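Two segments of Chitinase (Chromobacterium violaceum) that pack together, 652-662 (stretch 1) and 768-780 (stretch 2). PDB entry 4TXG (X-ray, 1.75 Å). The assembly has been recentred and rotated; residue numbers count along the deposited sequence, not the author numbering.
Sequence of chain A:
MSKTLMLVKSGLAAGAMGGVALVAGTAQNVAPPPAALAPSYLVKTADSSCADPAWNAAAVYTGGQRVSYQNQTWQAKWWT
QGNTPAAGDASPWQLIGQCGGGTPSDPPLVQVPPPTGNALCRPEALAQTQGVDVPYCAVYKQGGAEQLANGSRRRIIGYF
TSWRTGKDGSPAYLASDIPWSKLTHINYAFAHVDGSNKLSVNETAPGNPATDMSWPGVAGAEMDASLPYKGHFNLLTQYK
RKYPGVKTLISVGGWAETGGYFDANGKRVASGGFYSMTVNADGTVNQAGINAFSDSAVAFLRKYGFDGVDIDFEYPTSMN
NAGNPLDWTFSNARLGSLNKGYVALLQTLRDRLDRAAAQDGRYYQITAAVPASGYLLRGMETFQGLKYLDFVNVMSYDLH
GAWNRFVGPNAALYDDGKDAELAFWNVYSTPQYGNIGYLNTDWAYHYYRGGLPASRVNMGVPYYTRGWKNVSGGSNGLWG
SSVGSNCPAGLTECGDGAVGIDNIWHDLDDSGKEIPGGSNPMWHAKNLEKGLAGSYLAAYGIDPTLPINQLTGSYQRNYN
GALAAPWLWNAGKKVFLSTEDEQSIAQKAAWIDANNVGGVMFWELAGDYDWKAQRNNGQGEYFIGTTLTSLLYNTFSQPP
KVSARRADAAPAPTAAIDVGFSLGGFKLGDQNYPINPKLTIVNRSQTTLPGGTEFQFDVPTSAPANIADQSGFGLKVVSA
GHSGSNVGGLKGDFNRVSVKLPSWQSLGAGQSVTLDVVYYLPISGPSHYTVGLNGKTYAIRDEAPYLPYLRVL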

# COMPACT_ATOMS: atom_id res chain seq x y z
N ALA A 652 8.79 -23.39 -19.11
CA ALA A 652 9.06 -23.50 -17.68
C ALA A 652 9.93 -24.71 -17.36
O ALA A 652 9.69 -25.81 -17.87
CB ALA A 652 7.75 -23.57 -16.90
N PRO A 653 10.94 -24.51 -16.50
CA PRO A 653 11.83 -25.61 -16.10
C PRO A 653 11.06 -26.76 -15.48
O PRO A 653 10.06 -26.55 -14.79
CB PRO A 653 12.76 -24.96 -15.08
CG PRO A 653 12.74 -23.51 -15.42
CD PRO A 653 11.33 -23.23 -15.88
N THR A 654 11.54 -27.97 -15.73
CA THR A 654 10.91 -29.16 -15.20
C THR A 654 11.76 -29.74 -14.07
O THR A 654 11.37 -30.72 -13.42
CB THR A 654 10.71 -30.22 -16.30
OG1 THR A 654 11.98 -30.56 -16.87
CG2 THR A 654 9.82 -29.65 -17.39
N ALA A 655 12.92 -29.13 -13.85
CA ALA A 655 13.81 -29.54 -12.77
C ALA A 655 14.34 -28.32 -12.02
O ALA A 655 14.34 -27.20 -12.54
CB ALA A 655 14.97 -30.36 -13.32
N ALA A 656 14.80 -28.54 -10.79
CA ALA A 656 15.30 -27.44 -9.99
C ALA A 656 16.68 -27.75 -9.44
O ALA A 656 17.15 -28.88 -9.49
CB ALA A 656 14.34 -27.14 -8.85
N ILE A 657 17.35 -26.71 -8.94
CA ILE A 657 18.63 -26.89 -8.25
C ILE A 657 18.61 -25.96 -7.04
O ILE A 657 18.01 -24.89 -7.10
CB ILE A 657 19.84 -26.60 -9.18
CG1 ILE A 657 21.16 -26.96 -8.49
CG2 ILE A 657 19.81 -25.15 -9.67
CD1 ILE A 657 22.39 -26.87 -9.40
N ASP A 658 19.24 -26.36 -5.94
CA ASP A 658 19.21 -25.51 -4.75
C ASP A 658 20.34 -24.50 -4.76
O ASP A 658 21.40 -24.70 -4.16
CB ASP A 658 19.30 -26.35 -3.47
CG ASP A 658 18.77 -25.62 -2.26
OD1 ASP A 658 18.56 -24.38 -2.34
OD2 ASP A 658 18.58 -26.28 -1.22
N VAL A 659 20.11 -23.41 -5.49
CA VAL A 659 21.02 -22.27 -5.51
C VAL A 659 20.24 -21.09 -4.95
O VAL A 659 19.09 -20.86 -5.33
CB VAL A 659 21.53 -21.98 -6.94
CG1 VAL A 659 22.35 -20.69 -6.98
CG2 VAL A 659 22.36 -23.16 -7.43
N GLY A 660 20.85 -20.38 -4.01
CA GLY A 660 20.19 -19.26 -3.36
C GLY A 660 20.70 -17.93 -3.86
O GLY A 660 21.88 -17.79 -4.19
N PHE A 661 19.81 -16.94 -3.92
CA PHE A 661 20.15 -15.60 -4.37
C PHE A 661 19.62 -14.55 -3.40
O PHE A 661 18.47 -14.64 -2.96
CB PHE A 661 19.55 -15.29 -5.74
CG PHE A 661 20.07 -16.12 -6.86
CD1 PHE A 661 19.61 -17.41 -7.07
CD2 PHE A 661 21.00 -15.60 -7.75
CE1 PHE A 661 20.08 -18.18 -8.12
CE2 PHE A 661 21.47 -16.36 -8.81
CZ PHE A 661 21.01 -17.66 -8.98
N SER A 662 20.43 -13.55 -3.08
CA SER A 662 19.90 -12.41 -2.32
C SER A 662 20.71 -11.14 -2.52
O SER A 662 21.93 -11.18 -2.66
CB SER A 662 19.84 -12.75 -0.82
OG SER A 662 21.10 -13.15 -0.33
N HIS A 768 11.98 -15.24 -10.12
CA HIS A 768 11.98 -16.08 -11.32
C HIS A 768 13.40 -16.40 -11.78
O HIS A 768 13.78 -16.17 -12.94
CB HIS A 768 11.18 -15.41 -12.44
CG HIS A 768 9.82 -14.97 -12.00
ND1 HIS A 768 9.18 -13.88 -12.55
CD2 HIS A 768 8.99 -15.45 -11.05
CE1 HIS A 768 8.01 -13.72 -11.96
NE2 HIS A 768 7.87 -14.66 -11.05
N TYR A 769 14.17 -16.97 -10.86
CA TYR A 769 15.56 -17.33 -11.10
C TYR A 769 15.68 -18.61 -11.92
O TYR A 769 14.92 -19.56 -11.74
CB TYR A 769 16.30 -17.52 -9.77
CG TYR A 769 16.45 -16.26 -8.96
CD1 TYR A 769 15.48 -15.88 -8.04
CD2 TYR A 769 17.58 -15.46 -9.10
CE1 TYR A 769 15.62 -14.72 -7.30
CE2 TYR A 769 17.72 -14.30 -8.37
CZ TYR A 769 16.74 -13.94 -7.46
OH TYR A 769 16.89 -12.79 -6.72
N THR A 770 16.66 -18.64 -12.82
CA THR A 770 17.05 -19.90 -13.44
C THR A 770 18.55 -20.08 -13.41
O THR A 770 19.31 -19.10 -13.39
CB THR A 770 16.57 -20.04 -14.90
OG1 THR A 770 17.04 -18.92 -15.67
CG2 THR A 770 15.05 -20.12 -14.98
N VAL A 771 18.97 -21.33 -13.41
CA VAL A 771 20.39 -21.67 -13.47
C VAL A 771 20.62 -22.48 -14.74
O VAL A 771 20.01 -23.53 -14.93
CB VAL A 771 20.84 -22.47 -12.23
CG1 VAL A 771 22.32 -22.85 -12.35
CG2 VAL A 771 20.58 -21.65 -10.96
N GLY A 772 21.49 -21.97 -15.61
CA GLY A 772 21.80 -22.64 -16.86
C GLY A 772 23.09 -23.42 -16.68
O GLY A 772 24.17 -22.85 -16.61
N LEU A 773 22.95 -24.74 -16.62
CA LEU A 773 24.04 -25.61 -16.21
C LEU A 773 24.23 -26.76 -17.18
O LEU A 773 23.33 -27.58 -17.35
CB LEU A 773 23.75 -26.14 -14.80
CG LEU A 773 24.62 -27.24 -14.22
CD1 LEU A 773 26.06 -26.79 -14.14
CD2 LEU A 773 24.10 -27.63 -12.84
N ASN A 774 25.40 -26.81 -17.82
CA ASN A 774 25.71 -27.85 -18.80
C ASN A 774 24.59 -28.12 -19.81
O ASN A 774 24.22 -29.27 -20.05
CB ASN A 774 26.08 -29.15 -18.09
CG ASN A 774 27.35 -29.03 -17.28
OD1 ASN A 774 27.48 -29.60 -16.20
ND2 ASN A 774 28.31 -28.27 -17.81
N GLY A 775 24.04 -27.06 -20.39
CA GLY A 775 23.06 -27.20 -21.45
C GLY A 775 21.60 -27.33 -21.02
O GLY A 775 20.71 -27.35 -21.87
N LYS A 776 21.36 -27.39 -19.72
CA LYS A 776 19.99 -27.53 -19.21
C LYS A 776 19.65 -26.35 -18.30
O LYS A 776 20.52 -25.81 -17.61
CB LYS A 776 19.83 -28.86 -18.47
CG LYS A 776 18.46 -29.08 -17.83
CD LYS A 776 17.91 -30.46 -18.14
CE LYS A 776 18.73 -31.56 -17.48
NZ LYS A 776 18.33 -31.79 -16.06
N THR A 777 18.38 -25.95 -18.29
CA THR A 777 17.95 -24.81 -17.49
C THR A 777 17.10 -25.27 -16.31
O THR A 777 16.10 -25.96 -16.47
CB THR A 777 17.17 -23.79 -18.35
OG1 THR A 777 18.01 -23.31 -19.40
CG2 THR A 777 16.72 -22.61 -17.50
N TYR A 778 17.52 -24.88 -15.11
CA TYR A 778 16.88 -25.30 -13.86
C TYR A 778 16.19 -24.12 -13.19
O TYR A 778 16.70 -23.01 -13.24
CB TYR A 778 17.91 -25.89 -12.89
CG TYR A 778 18.59 -27.14 -13.40
CD1 TYR A 778 19.73 -27.06 -14.20
CD2 TYR A 778 18.08 -28.40 -13.10
CE1 TYR A 778 20.35 -28.21 -14.67
CE2 TYR A 778 18.70 -29.55 -13.57
CZ TYR A 778 19.83 -29.45 -14.35
OH TYR A 778 20.44 -30.60 -14.82
N ALA A 779 15.06 -24.37 -12.55
CA ALA A 779 14.52 -23.41 -11.60
C ALA A 779 15.30 -23.56 -10.30
O ALA A 779 16.15 -24.46 -10.20
CB ALA A 779 13.03 -23.63 -11.37
N ILE A 780 15.07 -22.69 -9.33
CA ILE A 780 15.72 -22.89 -8.04
C ILE A 780 14.72 -23.41 -7.02
O ILE A 780 13.52 -23.12 -7.10
CB ILE A 780 16.42 -21.60 -7.51
CG1 ILE A 780 15.42 -20.50 -7.18
CG2 ILE A 780 17.43 -21.09 -8.54
CD1 ILE A 780 16.06 -19.32 -6.44
O HOH W 1 14.41 -28.04 -16.44

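What polar contacts tie the two stretches together? Two backbone hydrogen bonds do, both made by Ala 779. Its N donates to Ala 655 O at 2.9 Å, and its O accepts from Ile 657 N at 2.8 Å. One residue of stretch 2 thus bonds to the residues before and after Ala 656, the pattern of a parallel bridge, and the CA atoms of Ala 656 and Ala 779 lie 4.4 Å apart. The parallel register continues to Ile 657 and Ile 780. Three CA-H...O contacts supplement it: Tyr 778 CA to Ala 655 O at 3.4 Å, Ala 656 CA to Ala 779 O at 3.1 Å, and Ile 780 CA to Ile 657 O at 3.2 Å.

What flanks the paired residues? On one side, a water bridges the stretches, accepting from Thr 654 N at 3.0 Å and donating to Thr 777 O at 2.7 Å, so that two backbone groups too far apart to bond directly are still linked. Beside it, the CA-to-CB bond of Pro 653 points toward stretch 2, and its CB lies 3.5 Å from Ala 779 N and 4.0 Å from Ala 779 CB, so that the proline ring packs on the alanine methyl. On the other side, Val 659 N makes a weak bond back to Ile 657 O at 3.0 Å, within stretch 1.

What fills the space beside the paired strands? Ile 657 is the hub. Its side chain is on the same face of the sheet as that of Ile 780, extended with both chi angles t, and it reaches across stretch 2: its CG2 lies 3.8 Å from both Val 771 CG2 and Tyr 778 CB, while its CD1 is 3.9 Å from Leu 773 CD2. Branched aliphatic residues suit this buried site, where there is hydrocarbon to meet on several sides. These partners are held together by the hairpin of stretch 2, in which Val 771 and Tyr 778 exchange backbone hydrogen bonds, each 2.8 Å from N to O. Ala 655 CB packs 3.7 Å from Tyr 778 CD2, while the polar end of that tyrosine is engaged by Lys 776, whose NZ donates to Tyr 778 OH at 2.7 Å.

Where does the contact finish? Beyond the bridges, the strands of Phe 661 and Tyr 769 no longer pair, their axes 9.0 Å apart at closest approach, and side chains span the gap. The CA-to-CB bonds of Phe 661 and Tyr 769 both point toward the other stretch, each with chi1 m, and their rings form an offset stack with centroids 4.3 Å apart and planes at 20°; Phe 661 CG comes to 3.3 Å from Tyr 769 CE2. At the edge of the phenylalanine ring, CE1 meets Ile 780 CG2 at 4.0 Å. Val 659 CB lies 4.1 Å from Val 771 CG2, joining this aromatic pair to the aliphatic cluster. Altogether the contact buries 700 Å², counting both sides.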